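Local coordinates for protein beta-N-acetylhexosaminidase (Streptomyces plicatus, PDB 1JAK) that hydrolyses terminal beta-linked N-acetylhexosamine residues as a family 20 glycoside hydrolase, probably by substrate-assisted catalysis, at residues E98-D103 / R185-K190; E235-A240 / L308-Y313. All coordinates share one frame; numbering follows the deposited sequence.

Contact 1: residues E98-D103 / R185-K190; sequences EGYRLD and RYKYNK
The interface between the smaller N-terminal alpha/beta domain and the catalytic barrel of this family 20 enzyme is bridged where the loop entering strand 100-105, and Tyr100 at the strand's start, meet the loop leading into barrel strand 190-194. Glu98 and Asn189 make the polar half of the contact. Asn189 ND2 donates to Glu98 OE2 over 3.0 Å, a moderately bent bond of 152° that reaches the oxygen on its syn side, from somewhat out of the carboxylate plane. Amide and carboxylate lie nearly coplanar, 12° apart, although the two side chains cross at about a right angle. Glu98 OE2 also forms a salt bridge with Arg160, and Asn189 ND2 has a further acceptor in Ala158 O, so this buried amide nitrogen has two acceptors. Shortening Glu98 to an alanine takes the carboxylate away, and is likely to leave the Arg160 charge without its mate here and the Asn189 amide freer to turn. The second half is packing: Lys187 CE lies 3.9 Å from Tyr100 OH and 4.0 Å from Tyr100 CE1, approaching the ring obliquely. A bend at the last torsion (chi4 74°) turns Lys187 NZ aside to Thr125 OG1, the same hydroxyl that Tyr100 OH bonds. Beyond these residues, Tyr100 packs on strands 108-113 and 145-153, while Tyr188 turns away to helix 465-474.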
# COMPACT_ATOMS: atom_id res chain seq x y z
N GLU A 98 -7.10 -11.74 -9.83
CA GLU A 98 -7.48 -10.38 -9.47
C GLU A 98 -8.27 -9.58 -10.50
O GLU A 98 -8.70 -8.46 -10.20
CB GLU A 98 -6.22 -9.58 -9.12
CG GLU A 98 -5.48 -10.10 -7.91
CD GLU A 98 -4.35 -9.18 -7.52
OE1 GLU A 98 -3.31 -9.18 -8.22
OE2 GLU A 98 -4.52 -8.45 -6.52
N GLY A 99 -8.44 -10.13 -11.69
CA GLY A 99 -9.16 -9.42 -12.73
C GLY A 99 -10.66 -9.56 -12.69
O GLY A 99 -11.21 -10.28 -11.85
N TYR A 100 -11.34 -8.86 -13.60
CA TYR A 100 -12.79 -8.88 -13.67
C TYR A 100 -13.28 -8.28 -14.98
O TYR A 100 -12.51 -7.69 -15.74
CB TYR A 100 -13.39 -8.03 -12.54
CG TYR A 100 -13.02 -6.57 -12.69
CD1 TYR A 100 -11.78 -6.10 -12.25
CD2 TYR A 100 -13.86 -5.68 -13.37
CE1 TYR A 100 -11.38 -4.79 -12.50
CE2 TYR A 100 -13.47 -4.37 -13.62
CZ TYR A 100 -12.22 -3.93 -13.18
OH TYR A 100 -11.81 -2.66 -13.46
N ARG A 101 -14.57 -8.44 -15.23
CA ARG A 101 -15.21 -7.84 -16.39
C ARG A 101 -16.36 -7.06 -15.79
O ARG A 101 -17.00 -7.52 -14.84
CB ARG A 101 -15.76 -8.89 -17.37
CG ARG A 101 -16.43 -8.23 -18.57
CD ARG A 101 -16.86 -9.21 -19.67
NE ARG A 101 -18.07 -9.96 -19.33
CZ ARG A 101 -18.08 -11.18 -18.82
NH1 ARG A 101 -16.94 -11.82 -18.58
NH2 ARG A 101 -19.23 -11.79 -18.56
N LEU A 102 -16.62 -5.86 -16.31
CA LEU A 102 -17.72 -5.05 -15.82
C LEU A 102 -18.58 -4.65 -17.01
O LEU A 102 -18.12 -3.95 -17.92
CB LEU A 102 -17.21 -3.80 -15.09
CG LEU A 102 -18.26 -2.90 -14.43
CD1 LEU A 102 -17.59 -2.04 -13.36
CD2 LEU A 102 -18.95 -2.02 -15.47
N ASP A 103 -19.83 -5.10 -17.01
CA ASP A 103 -20.77 -4.78 -18.08
C ASP A 103 -21.80 -3.81 -17.52
O ASP A 103 -22.32 -4.02 -16.42
CB ASP A 103 -21.45 -6.05 -18.58
CG ASP A 103 -20.47 -7.05 -19.17
OD1 ASP A 103 -19.74 -6.69 -20.11
OD2 ASP A 103 -20.44 -8.21 -18.69
N ARG A 185 -8.98 1.94 -2.72
CA ARG A 185 -9.61 2.59 -3.86
C ARG A 185 -8.88 2.35 -5.18
O ARG A 185 -9.50 2.34 -6.24
CB ARG A 185 -9.66 4.11 -3.66
CG ARG A 185 -10.63 4.60 -2.60
CD ARG A 185 -10.40 6.08 -2.32
NE ARG A 185 -11.35 6.61 -1.35
CZ ARG A 185 -12.54 7.11 -1.65
NH1 ARG A 185 -12.94 7.17 -2.92
NH2 ARG A 185 -13.35 7.53 -0.69
N TYR A 186 -7.57 2.14 -5.10
CA TYR A 186 -6.77 1.99 -6.31
C TYR A 186 -6.20 0.61 -6.62
O TYR A 186 -5.22 0.48 -7.35
CB TYR A 186 -5.67 3.06 -6.27
CG TYR A 186 -6.27 4.42 -5.97
CD1 TYR A 186 -7.13 5.04 -6.89
CD2 TYR A 186 -6.10 5.02 -4.72
CE1 TYR A 186 -7.80 6.22 -6.56
CE2 TYR A 186 -6.77 6.20 -4.39
CZ TYR A 186 -7.62 6.79 -5.32
OH TYR A 186 -8.32 7.93 -4.98
N LYS A 187 -6.84 -0.41 -6.05
CA LYS A 187 -6.47 -1.79 -6.30
C LYS A 187 -5.10 -2.26 -5.79
O LYS A 187 -4.54 -3.21 -6.32
CB LYS A 187 -6.61 -2.09 -7.80
CG LYS A 187 -8.02 -1.79 -8.35
CD LYS A 187 -8.17 -2.24 -9.80
CE LYS A 187 -9.58 -1.97 -10.35
NZ LYS A 187 -9.83 -0.52 -10.63
N TYR A 188 -4.57 -1.58 -4.78
CA TYR A 188 -3.31 -2.01 -4.18
C TYR A 188 -3.68 -3.36 -3.57
O TYR A 188 -4.83 -3.54 -3.17
CB TYR A 188 -2.88 -1.06 -3.06
CG TYR A 188 -2.14 0.17 -3.53
CD1 TYR A 188 -0.78 0.12 -3.82
CD2 TYR A 188 -2.80 1.40 -3.66
CE1 TYR A 188 -0.09 1.26 -4.23
CE2 TYR A 188 -2.12 2.54 -4.07
CZ TYR A 188 -0.76 2.47 -4.35
OH TYR A 188 -0.07 3.59 -4.75
N ASN A 189 -2.74 -4.29 -3.48
CA ASN A 189 -3.07 -5.59 -2.89
C ASN A 189 -2.16 -6.00 -1.73
O ASN A 189 -2.30 -7.09 -1.17
CB ASN A 189 -3.10 -6.68 -3.96
CG ASN A 189 -1.74 -6.93 -4.61
OD1 ASN A 189 -0.74 -6.29 -4.27
ND2 ASN A 189 -1.71 -7.87 -5.54
N LYS A 190 -1.24 -5.12 -1.36
CA LYS A 190 -0.36 -5.40 -0.24
C LYS A 190 -0.20 -4.16 0.62
O LYS A 190 -0.15 -3.05 0.10
CB LYS A 190 1.00 -5.90 -0.75
CG LYS A 190 0.89 -7.30 -1.36
CD LYS A 190 2.14 -7.75 -2.06
CE LYS A 190 2.00 -9.19 -2.56
NZ LYS A 190 0.97 -9.36 -3.63

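Contact 2: residues E235-A240 / L308-Y313; sequences EIVRYA and LTPGRY
Val237, on helix 230-242, meets Pro310 in the loop that follows helix 292-307, and the contact is mainly apolar packing. The valine and the proline ring reach toward each other tip to tip: Val237 CG1 comes to 3.6 Å from Pro310 CG and 3.7 Å from Pro310 CD. Val237 directs this methyl at the ring because CG1 stands opposite the backbone N about the CA-CB bond (chi1 173°), while the other branch, CG2, lies 4.2 Å from the carbonyl oxygen of Leu308. The touching area is small, 84 Å² over both sides, and Pro310 itself is exposed. No charged pair joins the two segments. Within the helix, Arg238 presents NE and NH2 to the two carboxylate oxygens of Glu235, NE to OE1 at 2.9 Å and NH2 to OE2 at 2.8 Å; both oxygens lie close to the guanidinium plane, but the nitrogens approach from out of the carboxylate plane. Glu235 OE2 also pairs with Lys177 of helix 173-184, which links neighbouring helices of the outer layer. Two loop carbonyls, Thr309 O and Gly311 O, accept from Lys345 NZ. Beneath the contact, Val237 rests on Val247 of strand 246-250. The arrangement is that of a TIM-type barrel, in which an outer helix packs against the connection from outer helix 292-307 into parallel strand 313-315.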
# COMPACT_ATOMS: atom_id res chain seq x y z
N GLU A 235 -6.51 -7.61 14.25
CA GLU A 235 -7.66 -6.87 13.71
C GLU A 235 -7.26 -6.07 12.48
O GLU A 235 -8.03 -5.96 11.52
CB GLU A 235 -8.23 -5.94 14.79
CG GLU A 235 -9.35 -5.01 14.33
CD GLU A 235 -10.54 -5.72 13.69
OE1 GLU A 235 -10.69 -6.95 13.87
OE2 GLU A 235 -11.33 -5.04 13.01
N ILE A 236 -6.05 -5.50 12.49
CA ILE A 236 -5.58 -4.75 11.33
C ILE A 236 -5.44 -5.72 10.15
O ILE A 236 -5.84 -5.42 9.03
CB ILE A 236 -4.21 -4.08 11.60
CG1 ILE A 236 -4.39 -2.94 12.62
CG2 ILE A 236 -3.62 -3.55 10.29
CD1 ILE A 236 -3.09 -2.23 12.99
N VAL A 237 -4.88 -6.90 10.42
CA VAL A 237 -4.70 -7.89 9.37
C VAL A 237 -6.06 -8.36 8.83
O VAL A 237 -6.23 -8.53 7.62
CB VAL A 237 -3.91 -9.12 9.89
CG1 VAL A 237 -3.90 -10.22 8.85
CG2 VAL A 237 -2.49 -8.71 10.23
N ARG A 238 -7.02 -8.55 9.72
CA ARG A 238 -8.35 -8.99 9.31
C ARG A 238 -9.03 -7.92 8.44
O ARG A 238 -9.60 -8.23 7.40
CB ARG A 238 -9.24 -9.27 10.52
CG ARG A 238 -10.61 -9.82 10.16
CD ARG A 238 -11.61 -9.60 11.29
NE ARG A 238 -11.88 -8.18 11.50
CZ ARG A 238 -12.55 -7.41 10.64
NH1 ARG A 238 -13.03 -7.93 9.52
NH2 ARG A 238 -12.73 -6.13 10.90
N TYR A 239 -8.96 -6.67 8.89
CA TYR A 239 -9.57 -5.57 8.15
C TYR A 239 -8.90 -5.44 6.79
O TYR A 239 -9.57 -5.27 5.77
CB TYR A 239 -9.42 -4.26 8.93
CG TYR A 239 -10.27 -3.13 8.39
CD1 TYR A 239 -11.63 -3.06 8.67
CD2 TYR A 239 -9.71 -2.13 7.59
CE1 TYR A 239 -12.42 -2.02 8.17
CE2 TYR A 239 -10.48 -1.09 7.08
CZ TYR A 239 -11.84 -1.05 7.38
OH TYR A 239 -12.62 -0.02 6.89
N ALA A 240 -7.57 -5.51 6.77
CA ALA A 240 -6.83 -5.41 5.51
C ALA A 240 -7.25 -6.54 4.59
O ALA A 240 -7.44 -6.34 3.39
CB ALA A 240 -5.33 -5.47 5.78
N LEU A 308 1.62 -14.22 13.80
CA LEU A 308 0.51 -13.29 13.62
C LEU A 308 0.33 -12.89 12.16
O LEU A 308 -0.58 -12.13 11.83
CB LEU A 308 0.77 -12.02 14.44
CG LEU A 308 0.99 -12.17 15.94
CD1 LEU A 308 1.55 -10.88 16.50
CD2 LEU A 308 -0.32 -12.54 16.63
N THR A 309 1.18 -13.42 11.30
CA THR A 309 1.15 -13.07 9.88
C THR A 309 0.69 -14.18 8.94
O THR A 309 1.45 -15.08 8.60
CB THR A 309 2.56 -12.60 9.45
OG1 THR A 309 2.95 -11.48 10.27
CG2 THR A 309 2.57 -12.18 7.99
N PRO A 310 -0.58 -14.12 8.50
CA PRO A 310 -1.09 -15.15 7.59
C PRO A 310 -0.52 -14.97 6.19
O PRO A 310 -0.55 -15.89 5.38
CB PRO A 310 -2.60 -14.93 7.64
CG PRO A 310 -2.72 -13.45 7.87
CD PRO A 310 -1.65 -13.19 8.91
N GLY A 311 -0.01 -13.77 5.92
CA GLY A 311 0.58 -13.47 4.62
C GLY A 311 1.84 -14.27 4.37
O GLY A 311 2.39 -14.88 5.28
N ARG A 312 2.31 -14.26 3.12
CA ARG A 312 3.49 -15.02 2.72
C ARG A 312 4.83 -14.39 3.03
O ARG A 312 5.85 -15.09 3.09
CB ARG A 312 3.44 -15.27 1.21
CG ARG A 312 2.27 -16.11 0.73
CD ARG A 312 2.09 -15.96 -0.77
NE ARG A 312 1.54 -14.65 -1.12
CZ ARG A 312 1.33 -14.24 -2.36
NH1 ARG A 312 1.64 -15.03 -3.38
NH2 ARG A 312 0.80 -13.04 -2.59
N TYR A 313 4.83 -13.08 3.25
CA TYR A 313 6.07 -12.34 3.45
C TYR A 313 6.38 -11.75 4.82
O TYR A 313 5.48 -11.45 5.60
CB TYR A 313 6.11 -11.21 2.42
CG TYR A 313 5.67 -11.65 1.05
CD1 TYR A 313 6.55 -12.32 0.20
CD2 TYR A 313 4.36 -11.44 0.61
CE1 TYR A 313 6.13 -12.79 -1.05
CE2 TYR A 313 3.93 -11.90 -0.63
CZ TYR A 313 4.83 -12.58 -1.45
OH TYR A 313 4.41 -13.05 -2.68

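The two contacts follow one another along the chain, contact 1 first, and their centres lie about 19 Å apart. Contact 1 joins the N-terminal domain to the barrel, whereas contact 2 lies wholly within the catalytic domain. Both reach the parallel barrel sheet through loops that run into its strands: segment 185-190 leads into strand 190-194, and the loop of contact 2 leads into strand 313-315. They meet directly where Lys190 CE packs 3.9 Å from Tyr313 CE2. The like-charged Lys190 NZ and Arg312 NH2 are also close, with Ala158 O and Glu246, respectively, as partners. Both contacts thus lie at the N-terminal ends of the barrel strands, opposite the C-terminal ends where a TIM barrel carries its active site.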